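Local coordinates for aminoglycoside N(6')acetyltransferase (Legionella pneumophila subsp. pneumophila, PDB 3F5B), which probably transfers an acetyl group from a donor to the 6'-amino group of aminoglycosides, at residues 30-35 with 44-49; 40-45 with 159-164; 50-55 with 61-66; 67-70 with 75-78; 82-87 with 92-97. All blocks are in the same frame, centred on the assembly; numbering follows the deposited sequence.

Following the chain from the N terminus, contact 1 (30-35 with 44-49) closes a short loop between the end of helix 25-31 and the first turns of helix 43-57. Contact 2 opens on residues 40-45, sharing Asp44 and Gly45 with contact 1, and closes only at 159-164, so that contacts 3, 4 and 5 all fall within its span. Those three follow in series: contact 3 brings helix 43-57 against the entry to strand 65-71, contact 4 pairs that strand with 74-84, and contact 5 pairs 74-84 with 94-101. Contacts 3 and 4 meet where His66 ND1 probably bonds to Tyr78 OH; contacts 4 and 5 lie on opposite sides of the chain's centre.

Contact 1: residues 30-35 with 44-49. With FMT (formic acid), chain E.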
# COMPACT_ATOMS: atom_id res chain seq x y z
N GLY A 30 -13.65 1.65 -10.88
CA GLY A 30 -14.89 1.31 -10.19
C GLY A 30 -14.59 1.12 -8.71
O GLY A 30 -15.29 1.66 -7.84
N TRP A 31 -13.53 0.36 -8.44
CA TRP A 31 -13.11 0.04 -7.08
C TRP A 31 -13.00 1.28 -6.20
O TRP A 31 -13.50 1.30 -5.09
CB TRP A 31 -11.75 -0.65 -7.09
CG TRP A 31 -11.78 -2.14 -7.31
CD1 TRP A 31 -12.89 -2.96 -7.39
CD2 TRP A 31 -10.65 -2.99 -7.44
NE1 TRP A 31 -12.50 -4.26 -7.57
CE2 TRP A 31 -11.13 -4.31 -7.58
CE3 TRP A 31 -9.26 -2.77 -7.42
CZ2 TRP A 31 -10.26 -5.41 -7.75
CZ3 TRP A 31 -8.41 -3.85 -7.57
CH2 TRP A 31 -8.92 -5.17 -7.75
N ILE A 32 -12.37 2.32 -6.71
CA ILE A 32 -12.06 3.46 -5.86
C ILE A 32 -13.18 4.49 -5.83
O ILE A 32 -13.00 5.60 -5.30
CB ILE A 32 -10.72 4.12 -6.26
CG1 ILE A 32 -10.81 4.74 -7.68
CG2 ILE A 32 -9.59 3.07 -6.15
CD1 ILE A 32 -9.54 5.38 -8.17
N HIS A 33 -14.32 4.12 -6.40
CA HIS A 33 -15.56 4.86 -6.22
C HIS A 33 -16.60 4.12 -5.36
O HIS A 33 -17.77 4.54 -5.27
CB HIS A 33 -16.12 5.29 -7.59
CG HIS A 33 -15.28 6.33 -8.26
ND1 HIS A 33 -14.21 6.03 -9.08
CD2 HIS A 33 -15.34 7.69 -8.21
CE1 HIS A 33 -13.66 7.15 -9.51
NE2 HIS A 33 -14.33 8.17 -9.00
N GLN A 34 -16.19 3.04 -4.70
CA GLN A 34 -17.08 2.35 -3.77
C GLN A 34 -17.15 3.12 -2.44
O GLN A 34 -16.12 3.65 -1.97
CB GLN A 34 -16.62 0.92 -3.52
CG GLN A 34 -16.41 0.06 -4.76
CD GLN A 34 -15.82 -1.30 -4.39
OE1 GLN A 34 -16.57 -2.23 -4.14
NE2 GLN A 34 -14.49 -1.40 -4.31
N PRO A 35 -18.35 3.16 -1.81
CA PRO A 35 -18.47 3.90 -0.55
C PRO A 35 -17.44 3.48 0.49
O PRO A 35 -16.85 4.35 1.15
CB PRO A 35 -19.92 3.64 -0.09
CG PRO A 35 -20.68 3.28 -1.34
CD PRO A 35 -19.64 2.58 -2.25
N ASP A 44 -9.27 15.64 -2.94
CA ASP A 44 -7.97 15.80 -3.58
C ASP A 44 -7.19 14.47 -3.67
O ASP A 44 -6.53 14.21 -4.69
CB ASP A 44 -7.15 16.85 -2.83
CG ASP A 44 -7.62 18.28 -3.11
OD1 ASP A 44 -8.51 18.48 -3.96
OD2 ASP A 44 -7.08 19.21 -2.47
N GLY A 45 -7.24 13.68 -2.60
CA GLY A 45 -6.66 12.35 -2.56
C GLY A 45 -7.13 11.48 -3.72
O GLY A 45 -6.31 10.87 -4.39
N LEU A 46 -8.44 11.44 -3.95
CA LEU A 46 -9.05 10.67 -5.02
C LEU A 46 -8.66 11.23 -6.39
O LEU A 46 -8.28 10.50 -7.29
CB LEU A 46 -10.58 10.66 -4.87
CG LEU A 46 -11.43 9.83 -5.85
CD1 LEU A 46 -11.07 8.33 -5.86
CD2 LEU A 46 -12.92 10.02 -5.57
N SER A 47 -8.82 12.54 -6.54
CA SER A 47 -8.44 13.24 -7.73
C SER A 47 -6.99 12.96 -8.11
O SER A 47 -6.73 12.58 -9.25
CB SER A 47 -8.63 14.75 -7.52
OG SER A 47 -8.40 15.37 -8.76
N ASN A 48 -6.07 13.13 -7.16
CA ASN A 48 -4.66 12.82 -7.39
C ASN A 48 -4.42 11.37 -7.83
O ASN A 48 -3.60 11.12 -8.72
CB ASN A 48 -3.81 13.08 -6.15
CG ASN A 48 -3.76 14.55 -5.76
OD1 ASN A 48 -3.92 15.46 -6.59
ND2 ASN A 48 -3.50 14.78 -4.48
N THR A 49 -5.13 10.43 -7.18
CA THR A 49 -5.08 9.02 -7.51
C THR A 49 -5.49 8.71 -8.94
O THR A 49 -4.74 8.05 -9.68
CB THR A 49 -5.87 8.20 -6.49
OG1 THR A 49 -5.22 8.37 -5.23
CG2 THR A 49 -5.84 6.70 -6.81
C FMT E . -10.10 16.29 0.44
O1 FMT E . -9.78 16.98 -0.55
O2 FMT E . -11.22 15.77 0.64
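Leu46 and Ile32 carry this small apolar contact between the end of one helix and the start of another. The two branches of Leu46 divide the work. CD1 reaches the backbone carbonyl of Ile32, 3.4 Å from its O, and also lies against the Ile32 side chain, where CG1 and CD1 are both near it. CD2 turns to His33 and comes within 4.1 Å of NE2, the leucine and imidazole side chains crossing at about a right angle. A chi1 of -177°, which sets CG of Leu46 opposite its backbone N, directs the two methyls at Ile32 and His33.

Ile32 places CG1 between its own backbone N and carbonyl carbon (chi1 65°) and then extends, so that CD1 passes Leu46 and approaches CG2 of Thr49 at 4.2 Å. While Thr49 presents this methyl to Ile32, its OG1 bonds back to Gly45 O at 2.9 Å, reaching it from the face opposite to that used by Thr49 N. No hydrogen bond links the two segments. The His33 ring is held instead by ND1, bonded to Leu29 O.

The contact thus packs the type I turn Trp31-Gln34, which ends helix 25-31, against helix 43-57. Leu41 touches Ile32, Leu46 and Thr49 from the connecting loop, and Tyr78 of strand 74-84 touches both Ile32 and Thr49.

Contact 2: residues 40-45 with 159-164; sequences WLHGDG and SWHPVP. With FMT (formic acid), chain E.
His42 and His161 form a T-shaped pair, the edge of the first directed at the face of the second. Their planes stand at 87° and their centroids are 4.7 Å apart. NE2 of His42 sits over the centre of the His161 ring, while the opposite face of that ring carries Val163 CG2, displaced toward the rim, so His161 is sandwiched between an imidazole edge and a methyl group. At the edge of the His42 ring lies a formic acid molecule, probably from the crystallisation liquor, whose O2 is 3.0 Å from His42 CD2. The Trp160 indole meets the other segment obliquely, its CD1 being 4.0 Å from Gly45 CA, and a water lies in the indole plane at its edge.

His161 extends its ring through a chi1 of -179°, CG opposite the backbone N; a chi1 of 49° at His42 turns the NE2 edge of that ring to meet it.

Direct hydrogen bonds between the segments are absent, and the water alone bridges them. It receives the N-H of Gly45 at 3.1 Å and lies within donating distance of two carbonyls, 2.7 Å from His42 O and 3.2 Å from Trp160 O. Beside it, the formic acid takes an almost straight bond from Asp44 N to its O1 (2.8 Å). Asp44 itself adds CB, 3.7 Å from Trp160 O.

This surface contact joins the approach to helix 43-57 to the connection between strands 151-158 and 164-171, at the far edge of the sheet. Glu135, from the loop after strand 129-132, touches His161 and Val163.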
# COMPACT_ATOMS: atom_id res chain seq x y z
N TRP A 40 -12.36 6.91 2.96
CA TRP A 40 -10.99 7.28 3.29
C TRP A 40 -10.28 7.91 2.09
O TRP A 40 -9.32 8.68 2.24
CB TRP A 40 -10.24 6.01 3.77
CG TRP A 40 -10.97 5.36 4.92
CD1 TRP A 40 -11.55 4.12 4.95
CD2 TRP A 40 -11.21 5.95 6.21
NE1 TRP A 40 -12.14 3.90 6.18
CE2 TRP A 40 -11.95 5.01 6.97
CE3 TRP A 40 -10.90 7.18 6.79
CZ2 TRP A 40 -12.35 5.27 8.28
CZ3 TRP A 40 -11.29 7.43 8.09
CH2 TRP A 40 -12.02 6.48 8.82
N LEU A 41 -10.77 7.58 0.89
CA LEU A 41 -10.20 8.15 -0.33
C LEU A 41 -11.22 9.00 -1.06
O LEU A 41 -12.22 8.51 -1.59
CB LEU A 41 -9.62 7.05 -1.26
CG LEU A 41 -9.00 7.53 -2.59
CD1 LEU A 41 -7.65 8.20 -2.32
CD2 LEU A 41 -8.79 6.35 -3.57
N HIS A 42 -10.96 10.30 -1.10
CA HIS A 42 -11.99 11.27 -1.55
C HIS A 42 -11.30 12.58 -1.83
O HIS A 42 -10.13 12.74 -1.51
CB HIS A 42 -13.03 11.50 -0.44
CG HIS A 42 -12.40 11.80 0.88
ND1 HIS A 42 -12.39 10.91 1.93
CD2 HIS A 42 -11.69 12.88 1.30
CE1 HIS A 42 -11.72 11.42 2.94
NE2 HIS A 42 -11.28 12.62 2.59
N GLY A 43 -12.04 13.53 -2.40
CA GLY A 43 -11.51 14.86 -2.60
C GLY A 43 -10.22 14.84 -3.40
O GLY A 43 -10.10 14.12 -4.40
N ASP A 44 -9.27 15.64 -2.94
CA ASP A 44 -7.97 15.80 -3.58
C ASP A 44 -7.19 14.47 -3.67
O ASP A 44 -6.53 14.21 -4.69
CB ASP A 44 -7.15 16.85 -2.83
CG ASP A 44 -7.62 18.28 -3.11
OD1 ASP A 44 -8.51 18.48 -3.96
OD2 ASP A 44 -7.08 19.21 -2.47
N GLY A 45 -7.24 13.68 -2.60
CA GLY A 45 -6.66 12.35 -2.56
C GLY A 45 -7.13 11.48 -3.72
O GLY A 45 -6.31 10.87 -4.39
N SER A 159 -1.28 17.28 3.41
CA SER A 159 -1.57 18.41 2.54
C SER A 159 -2.88 18.19 1.77
O SER A 159 -3.61 19.15 1.54
CB SER A 159 -0.42 18.72 1.57
OG SER A 159 -0.08 17.57 0.83
N TRP A 160 -3.18 16.95 1.43
CA TRP A 160 -4.30 16.62 0.55
C TRP A 160 -5.61 16.46 1.36
O TRP A 160 -6.70 16.47 0.79
CB TRP A 160 -3.98 15.34 -0.28
CG TRP A 160 -3.86 14.10 0.57
CD1 TRP A 160 -4.86 13.23 0.89
CD2 TRP A 160 -2.68 13.61 1.23
NE1 TRP A 160 -4.39 12.24 1.71
CE2 TRP A 160 -3.05 12.45 1.94
CE3 TRP A 160 -1.35 14.04 1.30
CZ2 TRP A 160 -2.14 11.69 2.69
CZ3 TRP A 160 -0.44 13.30 2.05
CH2 TRP A 160 -0.83 12.14 2.74
N HIS A 161 -5.47 16.31 2.67
CA HIS A 161 -6.60 16.03 3.57
C HIS A 161 -6.14 16.44 4.97
O HIS A 161 -5.67 15.58 5.73
CB HIS A 161 -6.99 14.52 3.51
CG HIS A 161 -8.16 14.16 4.38
ND1 HIS A 161 -9.14 15.07 4.73
CD2 HIS A 161 -8.52 12.99 4.96
CE1 HIS A 161 -10.04 14.48 5.50
NE2 HIS A 161 -9.68 13.22 5.66
N PRO A 162 -6.23 17.76 5.29
CA PRO A 162 -5.55 18.32 6.47
C PRO A 162 -6.17 17.97 7.83
O PRO A 162 -6.62 18.86 8.56
CB PRO A 162 -5.56 19.85 6.22
CG PRO A 162 -6.65 20.08 5.23
CD PRO A 162 -6.83 18.81 4.43
N VAL A 163 -6.17 16.68 8.13
CA VAL A 163 -6.57 16.13 9.40
C VAL A 163 -5.37 15.32 9.93
O VAL A 163 -4.42 15.05 9.18
CB VAL A 163 -7.82 15.20 9.23
CG1 VAL A 163 -9.00 16.03 8.69
CG2 VAL A 163 -7.51 14.06 8.29
N PRO A 164 -5.41 14.92 11.21
CA PRO A 164 -4.26 14.14 11.69
C PRO A 164 -4.09 12.77 11.04
O PRO A 164 -5.09 12.05 10.80
CB PRO A 164 -4.50 14.05 13.21
CG PRO A 164 -5.35 15.27 13.51
CD PRO A 164 -6.30 15.30 12.32
C FMT E . -10.10 16.29 0.44
O1 FMT E . -9.78 16.98 -0.55
O2 FMT E . -11.22 15.77 0.64
O HOH W 1 -8.39 13.77 0.24

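Contact 3: residues 50-55 with 61-66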
# COMPACT_ATOMS: atom_id res chain seq x y z
N ILE A 50 -6.63 9.26 -9.35
CA ILE A 50 -7.13 9.06 -10.69
C ILE A 50 -6.15 9.61 -11.73
O ILE A 50 -5.85 8.92 -12.68
CB ILE A 50 -8.55 9.71 -10.84
CG1 ILE A 50 -9.59 8.92 -10.03
CG2 ILE A 50 -8.95 9.86 -12.32
CD1 ILE A 50 -11.00 9.54 -10.07
N LYS A 51 -5.66 10.84 -11.51
CA LYS A 51 -4.66 11.45 -12.38
C LYS A 51 -3.41 10.58 -12.51
O LYS A 51 -2.96 10.32 -13.62
CB LYS A 51 -4.27 12.84 -11.86
CG LYS A 51 -3.14 13.57 -12.64
CD LYS A 51 -3.18 15.11 -12.45
CE LYS A 51 -2.09 15.80 -13.31
NZ LYS A 51 -2.39 17.24 -13.59
N ASP A 52 -2.87 10.12 -11.38
CA ASP A 52 -1.59 9.43 -11.44
C ASP A 52 -1.74 8.08 -12.10
O ASP A 52 -0.84 7.63 -12.80
CB ASP A 52 -0.92 9.25 -10.07
CG ASP A 52 0.60 9.12 -10.18
OD1 ASP A 52 1.23 10.12 -10.59
OD2 ASP A 52 1.17 8.05 -9.86
N LEU A 53 -2.89 7.43 -11.88
CA LEU A 53 -3.12 6.12 -12.46
C LEU A 53 -3.15 6.25 -13.97
O LEU A 53 -2.60 5.41 -14.70
CB LEU A 53 -4.42 5.49 -11.92
CG LEU A 53 -4.80 4.10 -12.43
CD1 LEU A 53 -3.78 3.05 -12.02
CD2 LEU A 53 -6.18 3.71 -11.92
N HIS A 54 -3.80 7.31 -14.44
CA HIS A 54 -3.84 7.63 -15.85
C HIS A 54 -2.43 7.88 -16.45
O HIS A 54 -2.11 7.36 -17.54
CB HIS A 54 -4.72 8.85 -16.07
CG HIS A 54 -5.05 9.09 -17.51
ND1 HIS A 54 -4.19 9.72 -18.38
CD2 HIS A 54 -6.15 8.77 -18.23
CE1 HIS A 54 -4.75 9.78 -19.57
NE2 HIS A 54 -5.94 9.22 -19.50
N GLU A 55 -1.60 8.65 -15.75
CA GLU A 55 -0.21 8.92 -16.21
C GLU A 55 0.59 7.62 -16.32
O GLU A 55 1.26 7.35 -17.33
CB GLU A 55 0.51 9.89 -15.27
CG GLU A 55 -0.04 11.32 -15.26
CD GLU A 55 0.16 12.01 -16.60
OE1 GLU A 55 1.30 12.05 -17.12
OE2 GLU A 55 -0.85 12.51 -17.14
N LYS A 61 3.94 10.80 -16.94
CA LYS A 61 5.00 11.06 -15.96
C LYS A 61 4.43 10.75 -14.61
O LYS A 61 4.21 11.65 -13.81
CB LYS A 61 5.45 12.52 -16.00
CG LYS A 61 5.89 12.98 -17.35
CD LYS A 61 6.08 14.50 -17.37
CE LYS A 61 6.42 15.00 -18.75
NZ LYS A 61 7.62 14.28 -19.29
N PRO A 62 4.17 9.47 -14.34
CA PRO A 62 3.53 9.15 -13.06
C PRO A 62 4.48 9.44 -11.89
O PRO A 62 5.69 9.35 -12.06
CB PRO A 62 3.21 7.66 -13.19
CG PRO A 62 4.21 7.13 -14.20
CD PRO A 62 4.44 8.27 -15.17
N TRP A 63 3.95 9.78 -10.73
CA TRP A 63 4.75 9.94 -9.52
C TRP A 63 4.98 8.60 -8.80
O TRP A 63 5.96 8.44 -8.08
CB TRP A 63 4.09 10.94 -8.56
CG TRP A 63 4.01 12.34 -9.14
CD1 TRP A 63 4.96 12.95 -9.94
CD2 TRP A 63 2.95 13.30 -8.99
NE1 TRP A 63 4.55 14.22 -10.28
CE2 TRP A 63 3.32 14.46 -9.72
CE3 TRP A 63 1.72 13.29 -8.31
CZ2 TRP A 63 2.51 15.59 -9.79
CZ3 TRP A 63 0.92 14.43 -8.37
CH2 TRP A 63 1.31 15.56 -9.11
N ALA A 64 4.07 7.66 -8.98
CA ALA A 64 4.11 6.39 -8.23
C ALA A 64 3.97 5.18 -9.15
O ALA A 64 3.71 5.34 -10.34
CB ALA A 64 3.01 6.41 -7.16
N THR A 65 4.20 3.98 -8.62
CA THR A 65 3.93 2.71 -9.32
C THR A 65 2.57 2.20 -8.83
O THR A 65 2.21 2.37 -7.65
CB THR A 65 5.02 1.67 -9.00
OG1 THR A 65 6.28 2.20 -9.39
CG2 THR A 65 4.82 0.40 -9.76
N HIS A 66 1.79 1.67 -9.76
CA HIS A 66 0.42 1.26 -9.47
C HIS A 66 0.33 -0.26 -9.68
O HIS A 66 0.77 -0.76 -10.72
CB HIS A 66 -0.56 2.01 -10.36
CG HIS A 66 -0.58 3.49 -10.08
ND1 HIS A 66 -1.61 4.09 -9.37
CD2 HIS A 66 0.32 4.46 -10.32
CE1 HIS A 66 -1.34 5.38 -9.23
NE2 HIS A 66 -0.18 5.63 -9.80
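The carboxylate of Asp52 accepts three hydrogen bonds from the segment 61-66. OD1 uses its syn lone pair for Trp63 N, at 2.7 Å and 177°. OD2 takes two donors on different sides: Ala64 N on the syn side at 3.1 Å, more bent, and His66 NE2 on the anti side at 2.8 Å. The histidine bond is nearly straight and lies in the ring plane, although ring and carboxylate planes are 38° apart. Asp52 reaches off the helix to all three through a chi1 of -155°. One turn on, Glu55 bends at chi2 and takes Lys61 N on the anti lone pair of OE1, at 2.9 Å.

Leu53 CA sits over one face of the His66 ring in a CH-pi contact, 3.9 Å from its centroid, and Leu53 CD1 approaches ND1 at 3.6 Å. Pro62 lies along Glu55 CB. Both nitrogens of the imidazole are engaged, NE2 with Asp52 and ND1 with Tyr78 OH, which restrains the ring's rotation.

This is a helix-to-strand connection in the GNAT fold: a buried His-carboxylate hydrogen bond and side-chain-to-backbone bonds set the turn by which helix 43-57 leads into strand 65-71.

Contact 4: residues 67-70 with 75-78; sequences WIAY and PFAY
Ala69 and Ala77 form the hydrogen-bonded antiparallel pair of a beta hairpin, strands 65-71 and 74-84 of the central GNAT sheet; the axes of segments 67-70 and 75-78 approach to 4.8 Å. Two backbone bonds hold the segments together. Ala69 N donates to Ala77 O at 3.0 Å, from well above the carbonyl plane, and Phe76 N returns one to Ala69 O at the same length. Between Ala69 and Tyr70 the register shifts by one residue in a beta bulge, so Tyr70 pairs with Pro75. Three CA-H...O contacts supplement these bonds, among them Ile68 CA to Ala77 O.

Apolar packing divides between the two faces of the sheet. On the face of the alanines, the methyls of Ala69 and Ala77 meet at 3.9 Å, and Ala69 CB makes a CH-pi contact over the Phe76 ring. Phe76 can cover it because its CG stands between backbone N and carbonyl carbon (chi1 74°). Met115 of helix 109-123 touches Ala69, Phe76 and Ala77 there. On the other face Ile68 and Pro75 lie side by side, packed against helix 25-31, whose Leu27 touches both.

The edge of Tyr78 faces the chain, CD1 lying 3.3 Å from Trp67 O. Tyr70, bonded through OH to Gln24, receives a second CH-pi contact over one ring face, with Pro75 CB 3.9 Å from the ring centroid.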
# COMPACT_ATOMS: atom_id res chain seq x y z
N TRP A 67 -0.20 -0.95 -8.67
CA TRP A 67 -0.21 -2.40 -8.61
C TRP A 67 -1.61 -2.94 -8.37
O TRP A 67 -2.52 -2.24 -7.85
CB TRP A 67 0.65 -2.92 -7.43
CG TRP A 67 2.04 -2.43 -7.35
CD1 TRP A 67 2.48 -1.25 -6.81
CD2 TRP A 67 3.20 -3.13 -7.79
NE1 TRP A 67 3.87 -1.18 -6.87
CE2 TRP A 67 4.33 -2.32 -7.48
CE3 TRP A 67 3.41 -4.37 -8.42
CZ2 TRP A 67 5.64 -2.70 -7.79
CZ3 TRP A 67 4.72 -4.76 -8.70
CH2 TRP A 67 5.82 -3.93 -8.39
N ILE A 68 -1.77 -4.22 -8.72
CA ILE A 68 -3.00 -4.98 -8.47
C ILE A 68 -2.59 -6.31 -7.80
O ILE A 68 -1.60 -6.93 -8.20
CB ILE A 68 -3.86 -5.13 -9.78
CG1 ILE A 68 -5.21 -5.85 -9.54
CG2 ILE A 68 -3.09 -5.80 -10.94
CD1 ILE A 68 -6.22 -5.53 -10.70
N ALA A 69 -3.35 -6.73 -6.79
CA ALA A 69 -3.11 -8.02 -6.10
C ALA A 69 -4.15 -9.01 -6.56
O ALA A 69 -5.34 -8.66 -6.66
CB ALA A 69 -3.24 -7.82 -4.59
N TYR A 70 -3.71 -10.26 -6.79
CA TYR A 70 -4.57 -11.34 -7.26
C TYR A 70 -4.59 -12.48 -6.24
O TYR A 70 -3.57 -12.77 -5.63
CB TYR A 70 -4.05 -11.90 -8.59
CG TYR A 70 -4.48 -11.08 -9.77
CD1 TYR A 70 -3.82 -9.89 -10.10
CD2 TYR A 70 -5.56 -11.47 -10.54
CE1 TYR A 70 -4.23 -9.11 -11.19
CE2 TYR A 70 -5.99 -10.72 -11.62
CZ TYR A 70 -5.32 -9.54 -11.94
OH TYR A 70 -5.76 -8.82 -13.02
N PRO A 75 -8.70 -10.65 -8.97
CA PRO A 75 -8.12 -9.38 -8.49
C PRO A 75 -8.93 -8.82 -7.32
O PRO A 75 -10.16 -8.93 -7.33
CB PRO A 75 -8.19 -8.48 -9.73
CG PRO A 75 -9.51 -8.97 -10.46
CD PRO A 75 -9.53 -10.48 -10.19
N PHE A 76 -8.28 -8.26 -6.31
CA PHE A 76 -9.01 -7.89 -5.10
C PHE A 76 -8.47 -6.65 -4.39
O PHE A 76 -9.14 -6.13 -3.49
CB PHE A 76 -9.11 -9.08 -4.11
CG PHE A 76 -7.80 -9.39 -3.40
CD1 PHE A 76 -7.49 -8.79 -2.19
CD2 PHE A 76 -6.88 -10.28 -3.95
CE1 PHE A 76 -6.27 -9.05 -1.51
CE2 PHE A 76 -5.66 -10.57 -3.29
CZ PHE A 76 -5.35 -9.94 -2.09
N ALA A 77 -7.25 -6.19 -4.75
CA ALA A 77 -6.69 -5.01 -4.09
C ALA A 77 -5.90 -4.15 -5.06
O ALA A 77 -5.43 -4.64 -6.10
CB ALA A 77 -5.77 -5.42 -2.89
N TYR A 78 -5.72 -2.90 -4.67
CA TYR A 78 -5.00 -1.91 -5.47
C TYR A 78 -3.98 -1.26 -4.53
O TYR A 78 -4.32 -0.86 -3.41
CB TYR A 78 -6.00 -0.90 -6.01
CG TYR A 78 -5.46 0.40 -6.63
CD1 TYR A 78 -4.50 0.38 -7.63
CD2 TYR A 78 -6.00 1.64 -6.25
CE1 TYR A 78 -4.02 1.59 -8.22
CE2 TYR A 78 -5.55 2.86 -6.84
CZ TYR A 78 -4.56 2.81 -7.81
OH TYR A 78 -4.11 3.99 -8.38

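Contact 5: residues 82-87 with 92-97; sequences SEIEKS and DGAVTL
Ile84 meets Ala94 across the hairpin through a first torsion of -66°, which sets CG1 opposite the carbonyl carbon, beside the backbone N, and lets CD1 reach Ala94 CB at 3.9 Å. Thr96, on the same sheet face, turns OG1 the corresponding way (chi1 -58°). The resulting approach of Ile84 CD1 to Thr96 OG1 is too close for a methyl and an oxygen, and chi2 of Ile84 (144°) is away from a staggered value, so the exact placing of CD1 is doubtful.

Backbone bonding sets the register of the hairpin. Ser82 and Thr96 exchange a reciprocal pair, Ser82 N to Thr96 O at 3.0 Å and Thr96 N to Ser82 O at 2.8 Å. Ile84 N gives a shorter bond, 2.7 Å to Ala94 O, while the returning bond from Ala94 N to Ile84 O is longer, 3.3 Å, and its donor is tilted from the carbonyl plane. Between these pairs Glu83 and Val95 form the non-hydrogen-bonded pair, and Val95 CG2 touches Ser82 O.

Beyond Ala94 the ladder ends. Gly93, with positive phi, passes close to Ile84 O, its CA 3.4 Å away. Lys86 runs out alongside Asp92, and NZ of Lys86 stays 4.9 Å from Asp92 OD1, too far for a salt bridge.

The chemistry is therefore chiefly that of main-chain pairing between strands 74-84 and 94-101, with Leu131 and Ile129 of the next strand touching Ile84 and Ala94; the charged tip probably adds only a weak long-range attraction.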
# COMPACT_ATOMS: atom_id res chain seq x y z
N SER A 82 5.80 4.49 -3.92
CA SER A 82 6.77 5.41 -4.47
C SER A 82 8.01 5.39 -3.63
O SER A 82 7.94 5.17 -2.40
CB SER A 82 6.21 6.82 -4.54
OG SER A 82 5.74 7.22 -3.26
N GLU A 83 9.14 5.63 -4.28
CA GLU A 83 10.42 5.51 -3.61
C GLU A 83 10.91 6.83 -3.08
O GLU A 83 10.60 7.90 -3.60
CB GLU A 83 11.47 4.85 -4.51
CG GLU A 83 11.75 5.61 -5.80
CD GLU A 83 12.15 4.70 -6.98
OE1 GLU A 83 12.36 5.26 -8.09
OE2 GLU A 83 12.22 3.45 -6.82
N ILE A 84 11.67 6.72 -2.00
CA ILE A 84 12.30 7.86 -1.36
C ILE A 84 13.79 7.63 -1.50
O ILE A 84 14.27 6.54 -1.23
CB ILE A 84 11.88 7.93 0.14
CG1 ILE A 84 10.38 8.21 0.23
CG2 ILE A 84 12.71 8.96 0.91
CD1 ILE A 84 9.72 7.51 1.37
N GLU A 85 14.50 8.66 -1.95
CA GLU A 85 15.94 8.56 -2.14
C GLU A 85 16.69 8.45 -0.81
O GLU A 85 16.23 8.97 0.22
CB GLU A 85 16.49 9.73 -2.96
CG GLU A 85 16.07 11.12 -2.50
CD GLU A 85 14.85 11.64 -3.25
OE1 GLU A 85 13.75 11.07 -3.07
OE2 GLU A 85 15.01 12.62 -4.01
N LYS A 86 17.84 7.77 -0.86
CA LYS A 86 18.81 7.73 0.23
C LYS A 86 19.04 9.15 0.68
O LYS A 86 19.18 10.04 -0.16
CB LYS A 86 20.13 7.14 -0.26
CG LYS A 86 20.01 5.84 -1.04
CD LYS A 86 21.30 5.04 -0.96
CE LYS A 86 21.02 3.55 -1.09
NZ LYS A 86 22.17 2.75 -0.60
N SER A 87 19.06 9.37 2.00
CA SER A 87 19.34 10.70 2.60
C SER A 87 18.93 10.77 4.06
O SER A 87 19.01 9.78 4.78
CB SER A 87 18.68 11.84 1.79
OG SER A 87 17.37 11.50 1.36
N ASP A 92 19.28 4.51 3.53
CA ASP A 92 19.15 3.44 2.55
C ASP A 92 17.89 3.69 1.74
O ASP A 92 17.51 2.88 0.88
CB ASP A 92 19.12 2.09 3.26
CG ASP A 92 20.24 1.94 4.28
OD1 ASP A 92 21.19 1.19 3.99
OD2 ASP A 92 20.18 2.59 5.35
N GLY A 93 17.24 4.82 2.01
CA GLY A 93 16.00 5.19 1.34
C GLY A 93 14.79 4.55 2.00
O GLY A 93 14.84 4.09 3.15
N ALA A 94 13.68 4.52 1.26
CA ALA A 94 12.44 3.96 1.78
C ALA A 94 11.38 3.90 0.68
O ALA A 94 11.42 4.67 -0.28
CB ALA A 94 11.94 4.79 2.95
N VAL A 95 10.44 2.97 0.82
CA VAL A 95 9.27 2.91 -0.07
C VAL A 95 8.02 3.31 0.71
O VAL A 95 7.82 2.87 1.84
CB VAL A 95 9.09 1.52 -0.76
CG1 VAL A 95 8.84 0.43 0.26
CG2 VAL A 95 7.96 1.54 -1.77
N THR A 96 7.20 4.16 0.11
CA THR A 96 5.94 4.56 0.73
C THR A 96 4.84 3.76 0.04
O THR A 96 4.82 3.69 -1.19
CB THR A 96 5.67 6.08 0.58
OG1 THR A 96 6.76 6.81 1.16
CG2 THR A 96 4.34 6.49 1.28
N LEU A 97 3.96 3.17 0.84
CA LEU A 97 2.89 2.30 0.39
C LEU A 97 1.51 2.91 0.66
O LEU A 97 1.25 3.45 1.75
CB LEU A 97 2.99 0.93 1.09
CG LEU A 97 1.99 -0.17 0.77
CD1 LEU A 97 2.06 -0.56 -0.75
CD2 LEU A 97 2.29 -1.36 1.70